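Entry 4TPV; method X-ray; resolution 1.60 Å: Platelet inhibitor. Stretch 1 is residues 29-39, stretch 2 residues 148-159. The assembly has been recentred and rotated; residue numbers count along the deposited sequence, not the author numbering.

Stretch 1 29-39: AFARNYKTSKM
Stretch 2, residues 148-159: IYEEGAPCSRCS

Stretch 1 enters as a helix through Ala29 to Asn33, with Asn33 N and Tyr34 N bonded to Ala29 O and Phe30 O. Lys35 (phi/psi 63/71) breaks the helical path, and Thr36 (-104/127) is extended. Stretch 2 is extended through Tyr149 (-150/143), Glu150 (-81/148) and Glu151 (-102/138), then folds through a type II turn, Ala153 to Ser156, and a type I turn, Cys155 to Cys158. Together the two stretches bury 756 Å².

Backbone hydrogen bonds set the register. Gly152 N donates to Lys35 O (2.8 Å, 157°) and Ser37 N to Glu150 O (3.1 Å, 160°); they flank a single antiparallel beta bridge between Thr36 and Glu151, whose CA atoms lie 4.5 Å apart. Further along, Arg157 N donates to Ser37 O (2.9 Å, 154°). Gly152, at phi/psi 161/-176, packs so closely that an ideal CB would sit 3.4 Å from Ser37 CB, a tight fit that the absent side chain avoids. CA-H...O contacts supplement these bonds: Thr36 CA to Glu150 O and Pro154 CA to Thr36 O, both 3.3 Å. Away from the aromatic rings, Pro154 CG packs 3.8 Å from Ala31 O.

Aromatic packing centres on Tyr149 and Phe30, both buried. Tyr149 (chi1 55°, p; chi2 89°) points its CA-to-CB bond toward stretch 1 and offers a ring face to the edge of Phe30 (chi1 -162°, t; chi2 -88°). The centroids are 5.1 Å apart, the planes are at 73°, and Phe30 CE1 lies 3.4 Å from Tyr149 CE2. Thr36 (chi1 p) adds its methyl, with CG2 3.6 Å from Tyr149 CD1, while Tyr34 (chi1 m) brings CD2 to 3.6 Å from Tyr149 OH.

Ser37, with chi1 p, has the largest area covered by the opposing stretch, 114 Å²; its small side chain fits among the turns, CB being 3.2 Å from Ser156 OG. Ser156 OG itself donates to Ala153 O (2.6 Å), bracing the first turn.

Charged side chains pack by their aliphatic parts. Lys38 (chi p, t, t, t) runs its CE to 3.6 Å from Glu150 CG and over one face of the Arg157 guanidinium. Lys38 NZ and Arg157 NH2 are like charges 3.5 Å apart; both atoms have hydrogen-bond partners just outside the stretches.

Waters complete the polar contacts. Water 2 donates to Thr36 O (2.8 Å) and accepts from Cys155 N (2.9 Å) and Met39 N (3.0 Å). Water 3 links Ser37 OG (2.7 Å), Glu151 O (2.6 Å) and Arg157 NH1 (3.1 Å), whereas water 4 joins Lys38 N to Glu150 O, each 2.9 Å from its oxygen.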

# COMPACT_ATOMS: atom_id res chain seq x y z
N ALA A 29 -6.62 10.39 2.88
CA ALA A 29 -6.05 11.74 2.96
C ALA A 29 -5.65 12.18 1.56
O ALA A 29 -5.93 13.30 1.15
CB ALA A 29 -4.84 11.77 3.89
N PHE A 30 -5.00 11.28 0.84
CA PHE A 30 -4.56 11.61 -0.50
C PHE A 30 -5.75 11.89 -1.42
O PHE A 30 -5.74 12.86 -2.18
CB PHE A 30 -3.70 10.49 -1.08
CG PHE A 30 -2.87 10.93 -2.24
CD1 PHE A 30 -3.38 10.88 -3.53
CD2 PHE A 30 -1.59 11.39 -2.05
CE1 PHE A 30 -2.61 11.28 -4.60
CE2 PHE A 30 -0.81 11.79 -3.11
CZ PHE A 30 -1.32 11.75 -4.39
N ALA A 31 -6.80 11.07 -1.34
CA ALA A 31 -7.95 11.23 -2.22
C ALA A 31 -8.67 12.56 -2.00
O ALA A 31 -9.13 13.20 -2.96
CB ALA A 31 -8.95 10.06 -2.03
N ARG A 32 -8.79 12.97 -0.75
CA ARG A 32 -9.46 14.22 -0.43
C ARG A 32 -8.61 15.42 -0.83
O ARG A 32 -9.14 16.40 -1.33
CB ARG A 32 -9.83 14.28 1.05
CG ARG A 32 -10.60 15.57 1.43
CD ARG A 32 -12.06 15.54 0.91
NE ARG A 32 -12.94 14.70 1.71
CZ ARG A 32 -14.16 14.31 1.34
NH1 ARG A 32 -14.64 14.69 0.16
NH2 ARG A 32 -14.89 13.53 2.14
N ASN A 33 -7.30 15.34 -0.61
CA ASN A 33 -6.46 16.52 -0.83
C ASN A 33 -6.05 16.69 -2.29
O ASN A 33 -5.86 17.81 -2.76
CB ASN A 33 -5.23 16.46 0.09
CG ASN A 33 -5.58 16.80 1.53
OD1 ASN A 33 -5.55 17.97 1.92
ND2 ASN A 33 -5.93 15.79 2.31
N TYR A 34 -5.94 15.59 -3.03
CA TYR A 34 -5.59 15.67 -4.46
C TYR A 34 -6.79 15.48 -5.38
O TYR A 34 -6.66 15.64 -6.59
CB TYR A 34 -4.49 14.63 -4.80
CG TYR A 34 -3.14 14.97 -4.22
CD1 TYR A 34 -2.83 14.65 -2.91
CD2 TYR A 34 -2.19 15.65 -4.97
CE1 TYR A 34 -1.62 14.99 -2.35
CE2 TYR A 34 -0.95 15.97 -4.42
CZ TYR A 34 -0.67 15.66 -3.12
OH TYR A 34 0.55 16.00 -2.59
N LYS A 35 -7.94 15.13 -4.81
CA LYS A 35 -9.17 14.95 -5.58
C LYS A 35 -9.02 13.81 -6.59
O LYS A 35 -8.93 14.01 -7.80
CB LYS A 35 -9.58 16.24 -6.30
CG LYS A 35 -9.74 17.43 -5.37
CD LYS A 35 -10.70 17.11 -4.22
CE LYS A 35 -10.81 18.29 -3.25
NZ LYS A 35 -11.41 17.89 -1.94
N THR A 36 -8.98 12.59 -6.06
CA THR A 36 -8.79 11.40 -6.87
C THR A 36 -10.12 10.67 -7.02
O THR A 36 -10.76 10.35 -6.02
CB THR A 36 -7.75 10.44 -6.25
OG1 THR A 36 -8.26 9.91 -5.01
CG2 THR A 36 -6.43 11.19 -5.95
N SER A 37 -10.51 10.37 -8.27
CA SER A 37 -11.86 9.91 -8.57
C SER A 37 -12.16 8.42 -8.40
O SER A 37 -13.32 8.03 -8.45
CB SER A 37 -12.22 10.31 -10.00
OG SER A 37 -11.28 9.77 -10.91
N LYS A 38 -11.13 7.58 -8.24
CA LYS A 38 -11.37 6.14 -8.06
C LYS A 38 -10.26 5.47 -7.24
O LYS A 38 -9.68 4.44 -7.63
CB LYS A 38 -11.56 5.46 -9.42
CG LYS A 38 -10.50 5.73 -10.47
CD LYS A 38 -10.80 4.89 -11.71
CE LYS A 38 -9.92 5.31 -12.88
NZ LYS A 38 -10.22 4.49 -14.10
N MET A 39 -10.00 6.04 -6.07
CA MET A 39 -9.01 5.47 -5.16
C MET A 39 -9.65 4.29 -4.46
O MET A 39 -10.63 4.45 -3.74
CB MET A 39 -8.53 6.50 -4.15
CG MET A 39 -7.43 5.97 -3.24
SD MET A 39 -5.80 6.01 -3.98
CE MET A 39 -5.42 7.77 -4.05
N ILE A 148 -0.63 7.61 -11.83
CA ILE A 148 -0.81 7.08 -10.47
C ILE A 148 -2.28 7.10 -10.07
O ILE A 148 -2.78 6.13 -9.46
CB ILE A 148 0.00 7.90 -9.43
CG1 ILE A 148 1.47 8.02 -9.84
CG2 ILE A 148 -0.13 7.26 -8.03
CD1 ILE A 148 2.20 9.15 -9.07
N TYR A 149 -2.96 8.20 -10.38
CA TYR A 149 -4.37 8.36 -10.03
C TYR A 149 -5.07 9.24 -11.03
O TYR A 149 -4.48 10.22 -11.52
CB TYR A 149 -4.51 8.98 -8.63
CG TYR A 149 -3.76 10.29 -8.49
CD1 TYR A 149 -4.36 11.52 -8.82
CD2 TYR A 149 -2.46 10.30 -8.03
CE1 TYR A 149 -3.65 12.70 -8.69
CE2 TYR A 149 -1.75 11.47 -7.88
CZ TYR A 149 -2.35 12.67 -8.21
OH TYR A 149 -1.64 13.86 -8.08
N GLU A 150 -6.32 8.91 -11.34
CA GLU A 150 -7.15 9.83 -12.12
C GLU A 150 -7.73 10.90 -11.20
O GLU A 150 -7.99 10.64 -10.03
CB GLU A 150 -8.28 9.08 -12.83
CG GLU A 150 -7.80 8.06 -13.85
CD GLU A 150 -7.06 8.69 -15.02
OE1 GLU A 150 -7.31 9.88 -15.33
OE2 GLU A 150 -6.21 8.00 -15.62
N GLU A 151 -7.92 12.11 -11.73
CA GLU A 151 -8.40 13.22 -10.92
C GLU A 151 -9.87 13.49 -11.14
O GLU A 151 -10.34 13.48 -12.27
CB GLU A 151 -7.60 14.48 -11.21
CG GLU A 151 -6.16 14.44 -10.70
CD GLU A 151 -5.31 15.55 -11.29
OE1 GLU A 151 -5.82 16.26 -12.18
OE2 GLU A 151 -4.15 15.70 -10.87
N GLY A 152 -10.58 13.75 -10.04
CA GLY A 152 -11.98 14.17 -10.09
C GLY A 152 -12.63 13.94 -8.74
O GLY A 152 -11.96 13.53 -7.81
N ALA A 153 -13.94 14.20 -8.66
CA ALA A 153 -14.67 14.01 -7.40
C ALA A 153 -14.44 12.62 -6.85
O ALA A 153 -14.55 11.65 -7.59
CB ALA A 153 -16.16 14.23 -7.62
N PRO A 154 -14.09 12.51 -5.57
CA PRO A 154 -13.85 11.17 -5.04
C PRO A 154 -15.05 10.24 -5.28
O PRO A 154 -16.23 10.65 -5.23
CB PRO A 154 -13.58 11.43 -3.55
CG PRO A 154 -12.89 12.80 -3.58
CD PRO A 154 -13.69 13.56 -4.61
N CYS A 155 -14.73 8.99 -5.61
CA CYS A 155 -15.71 7.95 -5.90
C CYS A 155 -16.52 8.14 -7.18
O CYS A 155 -17.33 7.29 -7.53
CB CYS A 155 -16.68 7.80 -4.72
SG CYS A 155 -16.05 6.77 -3.39
N SER A 156 -16.27 9.22 -7.93
CA SER A 156 -17.04 9.46 -9.13
C SER A 156 -16.78 8.42 -10.22
O SER A 156 -17.56 8.29 -11.16
CB SER A 156 -16.76 10.87 -9.67
OG SER A 156 -15.38 11.03 -10.00
N ARG A 157 -15.69 7.67 -10.10
CA ARG A 157 -15.38 6.68 -11.13
C ARG A 157 -15.17 5.27 -10.57
O ARG A 157 -14.52 4.47 -11.20
CB ARG A 157 -14.15 7.12 -11.94
CG ARG A 157 -14.45 8.31 -12.86
CD ARG A 157 -13.23 8.78 -13.63
NE ARG A 157 -12.71 7.79 -14.57
CZ ARG A 157 -11.70 8.02 -15.41
NH1 ARG A 157 -11.11 9.21 -15.43
NH2 ARG A 157 -11.27 7.06 -16.22
N CYS A 158 -15.73 4.98 -9.39
CA CYS A 158 -15.70 3.62 -8.86
C CYS A 158 -16.20 2.56 -9.86
O CYS A 158 -15.70 1.44 -9.91
CB CYS A 158 -16.52 3.53 -7.57
SG CYS A 158 -15.78 4.38 -6.16
N SER A 159 -17.18 2.93 -10.67
CA SER A 159 -17.76 1.96 -11.60
C SER A 159 -16.80 1.55 -12.73
O SER A 159 -17.06 0.58 -13.43
CB SER A 159 -19.06 2.51 -12.19
OG SER A 159 -18.83 3.65 -13.00
O HOH W 1 -4.97 17.08 -7.77
O HOH W 2 -12.00 8.05 -5.07
O HOH W 3 -11.52 11.30 -13.18
O HOH W 4 -8.34 8.01 -8.79